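Local structure of S-M checkpoint control protein rad4 (Schizosaccharomyces pombe, 4BU0) at residues Phe10-Thr15 / Glu73-Leu78. The protein is a checkpoint adaptor and DNA replication factor whose first two BRCT domains bind phosphorylated Crb2 to establish the DNA damage checkpoint. Residues are numbered along the deposited sequence; the frame is centred on the assembly and turned at random. Where two conformers were deposited one is given.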
loop_
_atom_site.group_PDB
_atom_site.type_symbol
_atom_site.label_atom_id
_atom_site.label_comp_id
_atom_site.label_asym_id
_atom_site.label_seq_id
_atom_site.Cartn_x
_atom_site.Cartn_y
_atom_site.Cartn_z
ATOM N N PHE A 10 12.078 13.593 13.389
ATOM C CA PHE A 10 11.100 12.732 12.719
ATOM C C PHE A 10 9.798 12.747 13.485
ATOM O O PHE A 10 9.810 12.820 14.719
ATOM C CB PHE A 10 11.606 11.279 12.639
ATOM C CG PHE A 10 12.647 10.981 11.604
ATOM C CD1 PHE A 10 13.902 11.585 11.660
ATOM C CD2 PHE A 10 12.418 10.015 10.630
ATOM C CE1 PHE A 10 14.878 11.285 10.705
ATOM C CE2 PHE A 10 13.405 9.697 9.684
ATOM C CZ PHE A 10 14.619 10.344 9.718
ATOM N N VAL A 11 8.658 12.643 12.768
ATOM C CA VAL A 11 7.329 12.635 13.378
ATOM C C VAL A 11 6.631 11.451 12.743
ATOM O O VAL A 11 6.314 11.484 11.550
ATOM C CB VAL A 11 6.568 13.970 13.221
ATOM C CG1 VAL A 11 5.214 13.893 13.921
ATOM C CG2 VAL A 11 7.394 15.137 13.779
ATOM N N ILE A 12 6.463 10.390 13.533
ATOM C CA ILE A 12 5.933 9.134 13.005
ATOM C C ILE A 12 4.488 8.908 13.396
ATOM O O ILE A 12 4.070 9.221 14.496
ATOM C CB ILE A 12 6.866 8.013 13.520
ATOM C CG1 ILE A 12 8.257 8.152 12.828
ATOM C CG2 ILE A 12 6.252 6.590 13.356
ATOM C CD1 ILE A 12 9.384 7.442 13.513
ATOM N N CYS A 13 3.713 8.335 12.449
ATOM C CA CYS A 13 2.300 8.018 12.628
ATOM C C CYS A 13 2.086 6.628 12.039
ATOM O O CYS A 13 2.812 6.287 11.100
ATOM C CB CYS A 13 1.472 9.074 11.902
ATOM S SG CYS A 13 -0.319 8.926 12.113
ATOM N N CYS A 14 1.134 5.833 12.580
ATOM C CA CYS A 14 0.806 4.505 12.041
ATOM C C CYS A 14 -0.583 4.505 11.458
ATOM O O CYS A 14 -1.477 5.230 11.940
ATOM C CB CYS A 14 0.898 3.417 13.112
ATOM S SG CYS A 14 2.561 3.134 13.753
ATOM N N THR A 15 -0.810 3.607 10.474
ATOM C CA THR A 15 -2.157 3.355 9.969
ATOM C C THR A 15 -2.292 1.857 9.759
ATOM O O THR A 15 -1.407 1.230 9.154
ATOM C CB THR A 15 -2.539 4.189 8.738
ATOM O OG1 THR A 15 -3.925 3.962 8.464
ATOM C CG2 THR A 15 -1.716 3.892 7.484
ATOM N N GLU A 73 8.379 -2.939 9.519
ATOM C CA GLU A 73 9.673 -3.445 9.973
ATOM C C GLU A 73 10.721 -2.336 10.106
ATOM O O GLU A 73 11.773 -2.572 10.709
ATOM C CB GLU A 73 10.189 -4.555 9.026
ATOM C CG GLU A 73 10.957 -4.073 7.797
ATOM C CD GLU A 73 10.485 -4.410 6.390
ATOM O OE1 GLU A 73 9.988 -5.541 6.180
ATOM O OE2 GLU A 73 10.685 -3.569 5.478
ATOM N N TRP A 74 10.466 -1.131 9.528
ATOM C CA TRP A 74 11.470 -0.079 9.569
ATOM C C TRP A 74 11.999 0.248 10.963
ATOM O O TRP A 74 13.202 0.136 11.210
ATOM C CB TRP A 74 10.938 1.193 8.888
ATOM C CG TRP A 74 11.873 2.354 8.997
ATOM C CD1 TRP A 74 13.221 2.359 8.743
ATOM C CD2 TRP A 74 11.539 3.666 9.459
ATOM N NE1 TRP A 74 13.749 3.612 9.016
ATOM C CE2 TRP A 74 12.734 4.431 9.444
ATOM C CE3 TRP A 74 10.333 4.286 9.841
ATOM C CZ2 TRP A 74 12.765 5.774 9.855
ATOM C CZ3 TRP A 74 10.364 5.633 10.206
ATOM C CH2 TRP A 74 11.574 6.349 10.219
ATOM N N ILE A 75 11.116 0.641 11.870
ATOM C CA ILE A 75 11.572 1.075 13.191
ATOM C C ILE A 75 12.228 -0.084 13.971
ATOM O O ILE A 75 13.332 0.105 14.480
ATOM C CB ILE A 75 10.447 1.756 13.978
ATOM C CG1 ILE A 75 10.107 3.167 13.383
ATOM C CG2 ILE A 75 10.788 1.826 15.484
ATOM C CD1 ILE A 75 11.280 4.221 13.469
ATOM N N PRO A 76 11.642 -1.297 14.037
ATOM C CA PRO A 76 12.349 -2.372 14.740
ATOM C C PRO A 76 13.728 -2.676 14.160
ATOM O O PRO A 76 14.661 -2.913 14.929
ATOM C CB PRO A 76 11.395 -3.561 14.567
ATOM C CG PRO A 76 10.034 -2.919 14.523
ATOM C CD PRO A 76 10.292 -1.718 13.623
ATOM N N VAL A 77 13.900 -2.628 12.806
ATOM C CA VAL A 77 15.198 -2.921 12.221
ATOM C C VAL A 77 16.206 -1.789 12.549
ATOM O O VAL A 77 17.364 -2.055 12.924
ATOM C CB VAL A 77 15.099 -3.195 10.695
ATOM C CG1 VAL A 77 16.480 -3.282 10.051
ATOM C CG2 VAL A 77 14.314 -4.489 10.432
ATOM N N LEU A 78 15.785 -0.522 12.409
ATOM C CA LEU A 78 16.699 0.573 12.718
ATOM C C LEU A 78 17.066 0.576 14.215
ATOM O O LEU A 78 18.249 0.729 14.571
ATOM C CB LEU A 78 16.015 1.897 12.343
ATOM C CG LEU A 78 16.755 3.159 12.761
ATOM C CD1 LEU A 78 18.120 3.270 12.003
ATOM C CD2 LEU A 78 15.887 4.384 12.458
#
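Trp-74 meets Phe-10 with the far end of its six-membered ring. CH2 of Trp-74 lies 3.8 Å from CD2 of Phe-10, and CD2 comes in at the indole's edge, near its plane; the two rings are tilted by about 34°, which makes the pair neither a stack nor T-shaped. No hydrogen bond joins the two segments: the contact is wholly apolar and buries 141 Å² over both sides. CG of Trp-74 stands anti to the backbone N (chi1 175°), and from there the six-membered ring runs on to put CH2 and CZ3 against Phe-10 and Ile-12. Its one polar atom, NE1, is bonded elsewhere, to the carbonyl O of Leu-92. Ring contacts extend to His-46, which stacks on Phe-10 and also meets the indole of Trp-74.

The topology is that of a BRCT domain, here the first of the tandem pair that makes up this BRCT1,2 fragment: a parallel sheet of strand order 2-1-3-4, in which 11-15 is an inner strand and helix 74-83 packs over one side. At the other end of 10-15, Thr-15 OG1 hydrogen-bonds a modified side chain of the bound Crb2 peptide.

Aliphatic packing continues the contact. In the conformer described, one of two for Ile-12, its CD1 and CD1 of Ile-75 meet tip to tip at 3.7 Å, and the same Ile-12 methyl lies 3.9 Å from CZ3 of Trp-74. Between sequence neighbours, CD1 of Ile-75 also stands 3.6 Å above the indole plane, offset toward its rim, so Trp-74 and Ile-75 present a joint surface to Ile-12. Ile-48 and Ala-29 add to the apolar surroundings of Ile-12. Were Trp-74 an alanine, Phe-10 and Ile-12 would probably face a gap on the helix side, and the Leu-92 carbonyl would probably lose its indole donor.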